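Local coordinates for ATP phosphoribosyltransferase regulatory subunit (Bacillus halodurans, PDB 3OD1), which is probably required, together with the HisG subunit, for the first step of histidine biosynthesis and may allow feedback regulation of ATP phosphoribosyltransferase activity by histidine, at residues B[81-93]-B[104-116]. Numbering follows the deposited sequence.
Sequences LRPDMTAPIARLV and LRLAYQSNVYRAQ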
loop_
_atom_site.group_PDB
_atom_site.type_symbol
_atom_site.label_atom_id
_atom_site.label_comp_id
_atom_site.label_asym_id
_atom_site.label_seq_id
_atom_site.Cartn_x
_atom_site.Cartn_y
_atom_site.Cartn_z
ATOM N N LEU B 81 -6.154 5.835 13.061
ATOM C CA LEU B 81 -5.521 5.162 11.942
ATOM C C LEU B 81 -6.252 3.834 11.850
ATOM O O LEU B 81 -6.402 3.144 12.854
ATOM C CB LEU B 81 -4.025 4.968 12.215
ATOM C CG LEU B 81 -3.203 6.267 12.234
ATOM C CD1 LEU B 81 -1.712 6.035 12.569
ATOM C CD2 LEU B 81 -3.333 7.006 10.897
ATOM N N ARG B 82 -6.741 3.480 10.667
ATOM C CA ARG B 82 -7.635 2.331 10.565
ATOM C C ARG B 82 -7.108 1.077 11.268
ATOM O O ARG B 82 -5.998 0.581 10.986
ATOM C CB ARG B 82 -7.985 2.021 9.123
ATOM C CG ARG B 82 -6.786 1.764 8.297
ATOM C CD ARG B 82 -7.134 0.951 7.089
ATOM N NE ARG B 82 -5.953 0.768 6.262
ATOM C CZ ARG B 82 -5.726 1.430 5.141
ATOM N NH1 ARG B 82 -6.615 2.300 4.697
ATOM N NH2 ARG B 82 -4.628 1.188 4.447
ATOM N N PRO B 83 -7.918 0.554 12.195
ATOM C CA PRO B 83 -7.555 -0.639 12.955
ATOM C C PRO B 83 -7.757 -1.925 12.154
ATOM O O PRO B 83 -7.115 -2.941 12.445
ATOM C CB PRO B 83 -8.509 -0.579 14.165
ATOM C CG PRO B 83 -9.664 0.232 13.697
ATOM C CD PRO B 83 -9.075 1.255 12.774
ATOM N N ASP B 84 -8.648 -1.891 11.166
ATOM C CA ASP B 84 -8.979 -3.086 10.389
ATOM C C ASP B 84 -9.619 -2.667 9.063
ATOM O O ASP B 84 -9.918 -1.490 8.861
ATOM C CB ASP B 84 -9.951 -3.972 11.175
ATOM C CG ASP B 84 -11.317 -3.295 11.397
ATOM O OD1 ASP B 84 -11.410 -2.362 12.219
ATOM O OD2 ASP B 84 -12.299 -3.676 10.738
HETATM N N MSE B 85 -9.864 -3.624 8.173
HETATM C CA MSE B 85 -10.536 -3.314 6.910
HETATM C C MSE B 85 -12.023 -3.689 6.881
HETATM O O MSE B 85 -12.757 -3.262 5.983
HETATM C CB MSE B 85 -9.792 -3.946 5.727
HETATM C CG MSE B 85 -8.524 -3.151 5.306
HETATM SE SE MSE B 85 -8.935 -1.291 4.836
HETATM C CE MSE B 85 -10.024 -1.592 3.244
ATOM N N THR B 86 -12.463 -4.475 7.858
ATOM C CA THR B 86 -13.850 -4.931 7.874
ATOM C C THR B 86 -14.829 -3.784 8.154
ATOM O O THR B 86 -15.821 -3.615 7.437
ATOM C CB THR B 86 -14.080 -6.074 8.877
ATOM O OG1 THR B 86 -13.193 -7.159 8.575
ATOM C CG2 THR B 86 -15.531 -6.559 8.796
ATOM N N ALA B 87 -14.562 -2.995 9.187
ATOM C CA ALA B 87 -15.453 -1.875 9.490
ATOM C C ALA B 87 -15.429 -0.795 8.384
ATOM O O ALA B 87 -16.483 -0.270 7.983
ATOM C CB ALA B 87 -15.159 -1.298 10.880
ATOM N N PRO B 88 -14.230 -0.465 7.862
ATOM C CA PRO B 88 -14.232 0.448 6.712
ATOM C C PRO B 88 -14.989 -0.140 5.524
ATOM O O PRO B 88 -15.703 0.594 4.850
ATOM C CB PRO B 88 -12.737 0.636 6.404
ATOM C CG PRO B 88 -12.085 0.497 7.771
ATOM C CD PRO B 88 -12.883 -0.609 8.451
ATOM N N ILE B 89 -14.873 -1.443 5.283
ATOM C CA ILE B 89 -15.607 -2.022 4.163
ATOM C C ILE B 89 -17.124 -1.977 4.429
ATOM O O ILE B 89 -17.910 -1.740 3.520
ATOM C CB ILE B 89 -15.111 -3.437 3.816
ATOM C CG1 ILE B 89 -13.773 -3.333 3.067
ATOM C CG2 ILE B 89 -16.148 -4.180 2.978
ATOM C CD1 ILE B 89 -13.083 -4.649 2.855
ATOM N N ALA B 90 -17.524 -2.167 5.681
ATOM C CA ALA B 90 -18.942 -2.062 6.024
ATOM C C ALA B 90 -19.459 -0.653 5.722
ATOM O O ALA B 90 -20.549 -0.487 5.159
ATOM C CB ALA B 90 -19.175 -2.426 7.486
ATOM N N ARG B 91 -18.674 0.359 6.088
ATOM C CA ARG B 91 -19.031 1.744 5.774
ATOM C C ARG B 91 -19.183 1.937 4.270
ATOM O O ARG B 91 -20.135 2.555 3.797
ATOM C CB ARG B 91 -17.998 2.746 6.323
ATOM C CG ARG B 91 -18.348 4.227 5.992
ATOM C CD ARG B 91 -17.290 5.233 6.482
ATOM N NE ARG B 91 -15.933 4.868 6.064
ATOM C CZ ARG B 91 -15.533 4.741 4.801
ATOM N NH1 ARG B 91 -16.377 4.963 3.801
ATOM N NH2 ARG B 91 -14.279 4.380 4.535
ATOM N N LEU B 92 -18.229 1.400 3.522
ATOM C CA LEU B 92 -18.202 1.557 2.074
ATOM C C LEU B 92 -19.459 0.942 1.487
ATOM O O LEU B 92 -20.148 1.559 0.669
ATOM C CB LEU B 92 -16.957 0.858 1.528
ATOM C CG LEU B 92 -16.290 1.329 0.243
ATOM C CD1 LEU B 92 -15.126 0.418 -0.071
ATOM C CD2 LEU B 92 -17.287 1.313 -0.889
ATOM N N VAL B 93 -19.758 -0.277 1.928
ATOM C CA VAL B 93 -20.909 -1.039 1.461
ATOM C C VAL B 93 -22.240 -0.331 1.699
ATOM O O VAL B 93 -23.115 -0.371 0.835
ATOM C CB VAL B 93 -20.954 -2.443 2.111
ATOM C CG1 VAL B 93 -22.274 -3.152 1.794
ATOM C CG2 VAL B 93 -19.769 -3.272 1.633
ATOM N N LEU B 104 -22.061 -9.110 -1.843
ATOM C CA LEU B 104 -20.851 -8.449 -2.299
ATOM C C LEU B 104 -19.618 -9.214 -1.846
ATOM O O LEU B 104 -19.550 -9.711 -0.712
ATOM C CB LEU B 104 -20.801 -7.028 -1.758
ATOM C CG LEU B 104 -21.769 -6.072 -2.446
ATOM C CD1 LEU B 104 -22.027 -4.855 -1.570
ATOM C CD2 LEU B 104 -21.202 -5.676 -3.807
ATOM N N ARG B 105 -18.656 -9.318 -2.753
ATOM C CA ARG B 105 -17.400 -10.002 -2.492
ATOM C C ARG B 105 -16.274 -9.004 -2.715
ATOM O O ARG B 105 -15.963 -8.623 -3.852
ATOM C CB ARG B 105 -17.248 -11.211 -3.413
ATOM C CG ARG B 105 -18.130 -12.395 -3.004
ATOM C CD ARG B 105 -18.123 -13.489 -4.031
ATOM N NE ARG B 105 -18.759 -14.684 -3.503
ATOM C CZ ARG B 105 -20.072 -14.896 -3.509
ATOM N NH1 ARG B 105 -20.895 -13.986 -4.020
ATOM N NH2 ARG B 105 -20.561 -16.013 -2.986
ATOM N N LEU B 106 -15.683 -8.563 -1.615
ATOM C CA LEU B 106 -14.694 -7.508 -1.656
ATOM C C LEU B 106 -13.425 -7.995 -0.983
ATOM O O LEU B 106 -13.469 -8.904 -0.144
ATOM C CB LEU B 106 -15.242 -6.256 -0.977
ATOM C CG LEU B 106 -16.466 -5.621 -1.650
ATOM C CD1 LEU B 106 -17.139 -4.623 -0.735
ATOM C CD2 LEU B 106 -16.091 -4.930 -2.946
ATOM N N ALA B 107 -12.300 -7.392 -1.356
ATOM C CA ALA B 107 -10.989 -7.837 -0.888
ATOM C C ALA B 107 -10.095 -6.637 -0.639
ATOM O O ALA B 107 -10.381 -5.529 -1.107
ATOM C CB ALA B 107 -10.303 -8.775 -1.919
ATOM N N TYR B 108 -9.014 -6.846 0.106
ATOM C CA TYR B 108 -8.100 -5.748 0.396
ATOM C C TYR B 108 -6.702 -6.278 0.650
ATOM O O TYR B 108 -6.521 -7.448 0.963
ATOM C CB TYR B 108 -8.577 -4.972 1.626
ATOM C CG TYR B 108 -8.676 -5.851 2.856
ATOM C CD1 TYR B 108 -9.839 -6.555 3.135
ATOM C CD2 TYR B 108 -7.592 -6.005 3.718
ATOM C CE1 TYR B 108 -9.940 -7.378 4.267
ATOM C CE2 TYR B 108 -7.675 -6.829 4.847
ATOM C CZ TYR B 108 -8.853 -7.508 5.120
ATOM O OH TYR B 108 -8.933 -8.332 6.233
ATOM N N GLN B 109 -5.716 -5.402 0.491
ATOM C CA GLN B 109 -4.370 -5.656 0.961
ATOM C C GLN B 109 -3.911 -4.300 1.491
ATOM O O GLN B 109 -3.673 -3.365 0.722
ATOM C CB GLN B 109 -3.479 -6.140 -0.187
ATOM C CG GLN B 109 -2.054 -6.414 0.215
ATOM C CD GLN B 109 -1.179 -6.839 -0.965
ATOM O OE1 GLN B 109 -1.676 -7.381 -1.955
ATOM N NE2 GLN B 109 0.134 -6.611 -0.849
ATOM N N SER B 110 -3.833 -4.177 2.809
ATOM C CA SER B 110 -3.695 -2.864 3.419
ATOM C C SER B 110 -2.925 -2.905 4.719
ATOM O O SER B 110 -2.992 -3.884 5.472
ATOM C CB SER B 110 -5.081 -2.276 3.721
ATOM O OG SER B 110 -5.898 -2.240 2.568
ATOM N N ASN B 111 -2.232 -1.811 5.009
ATOM C CA ASN B 111 -1.674 -1.624 6.342
ATOM C C ASN B 111 -2.764 -1.222 7.320
ATOM O O ASN B 111 -3.576 -0.333 7.042
ATOM C CB ASN B 111 -0.595 -0.552 6.329
ATOM C CG ASN B 111 0.639 -0.976 5.562
ATOM O OD1 ASN B 111 0.835 -2.151 5.270
ATOM N ND2 ASN B 111 1.481 -0.012 5.236
ATOM N N VAL B 112 -2.775 -1.880 8.471
ATOM C CA VAL B 112 -3.634 -1.477 9.576
ATOM C C VAL B 112 -2.758 -1.138 10.775
ATOM O O VAL B 112 -1.546 -1.400 10.768
ATOM C CB VAL B 112 -4.665 -2.586 9.931
ATOM C CG1 VAL B 112 -5.611 -2.801 8.753
ATOM C CG2 VAL B 112 -3.952 -3.875 10.256
ATOM N N TYR B 113 -3.366 -0.550 11.800
ATOM C CA TYR B 113 -2.596 0.145 12.818
ATOM C C TYR B 113 -3.081 -0.193 14.221
ATOM O O TYR B 113 -4.258 -0.461 14.444
ATOM C CB TYR B 113 -2.647 1.666 12.586
ATOM C CG TYR B 113 -2.195 2.103 11.198
ATOM C CD1 TYR B 113 -0.876 2.475 10.953
ATOM C CD2 TYR B 113 -3.084 2.118 10.137
ATOM C CE1 TYR B 113 -0.461 2.871 9.683
ATOM C CE2 TYR B 113 -2.692 2.513 8.869
ATOM C CZ TYR B 113 -1.378 2.888 8.646
ATOM O OH TYR B 113 -0.991 3.254 7.379
ATOM N N ARG B 114 -2.145 -0.185 15.159
ATOM C CA ARG B 114 -2.425 -0.443 16.563
ATOM C C ARG B 114 -1.834 0.692 17.385
ATOM O O ARG B 114 -0.871 1.345 16.962
ATOM C CB ARG B 114 -1.782 -1.757 16.991
ATOM C CG ARG B 114 -2.312 -2.964 16.273
ATOM C CD ARG B 114 -3.706 -3.273 16.747
ATOM N NE ARG B 114 -4.251 -4.446 16.074
ATOM C CZ ARG B 114 -5.004 -4.380 14.988
ATOM N NH1 ARG B 114 -5.284 -3.194 14.462
ATOM N NH2 ARG B 114 -5.463 -5.486 14.424
ATOM N N ALA B 115 -2.405 0.933 18.563
ATOM C CA ALA B 115 -1.871 1.957 19.450
ATOM C C ALA B 115 -0.423 1.600 19.791
ATOM O O ALA B 115 -0.091 0.424 19.941
ATOM C CB ALA B 115 -2.721 2.067 20.717
ATOM N N GLN B 116 0.445 2.603 19.889
ATOM C CA GLN B 116 1.842 2.362 20.255
ATOM C C GLN B 116 1.941 1.925 21.721
ATOM O O GLN B 116 1.804 2.740 22.633
ATOM C CB GLN B 116 2.683 3.621 20.013
ATOM C CG GLN B 116 2.540 4.180 18.602
ATOM C CD GLN B 116 3.168 5.551 18.436
ATOM O OE1 GLN B 116 2.574 6.567 18.806
ATOM N NE2 GLN B 116 4.373 5.589 17.860
HETATM O O HOH W 1 -5.846 1.743 15.163
HETATM O O HOH W 2 -6.776 -5.766 12.085
#
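The carbonyl oxygen of Pro83 is gripped twice: Arg114 NH1 donates to it over 2.7 Å, in the carbonyl plane and on a lone pair, while a water bonded to Arg114 NH2 donates to the same oxygen. Arg114 reaches back because its chain folds at chi2 (-72°), and a further bond from NH1 to its own neighbour, Tyr113 O, helps fix the guanidinium. This belongs to the class II aminoacyl-tRNA synthetase-like core, in which helix 86-93 and the turn before it pack on strand 104-113 of the large mixed sheet; the example illustrates how one strand combines polar and apolar contacts. Asp84 caps the helix, its OD2 accepting from Ala87 N while OD1 bonds Ser61. At the C-terminal end of the strand, Tyr113 N donates to Arg82 O (3.0 Å), and a water joins Leu81 O to Tyr113 O. Leu81 lies over a face of the Tyr113 ring, whose hydroxyl bonds Thr50 of the second subunit. Arg82 leaves the backbone with CG between N and the carbonyl carbon (chi1 58°), then extends until NE meets Asn111 O at 2.7 Å, with a weaker bond from NH2; Ser110 OG lies over one guanidinium face. A leucine in place of Arg82 has neither N-H, and the Asn111 carbonyl would probably be left without a mate from the 81-93 segment. Toward Leu104 the contact is apolar: Ile89 CG2 and Val93 CG2 both touch Leu106 CD1, and Val93 CG1 meets Leu104 CD1 tip to tip at 3.8 Å. Between Ser110 and Leu106 on this face sits Tyr108, its OH bonded to Gln128. Selenomethionine Met85 makes a CH-pi contact there, CB standing 3.4 Å from the ring centroid and only 3° off its normal, while SE lies obliquely to the ring, 3.9 Å from Ser110 OG.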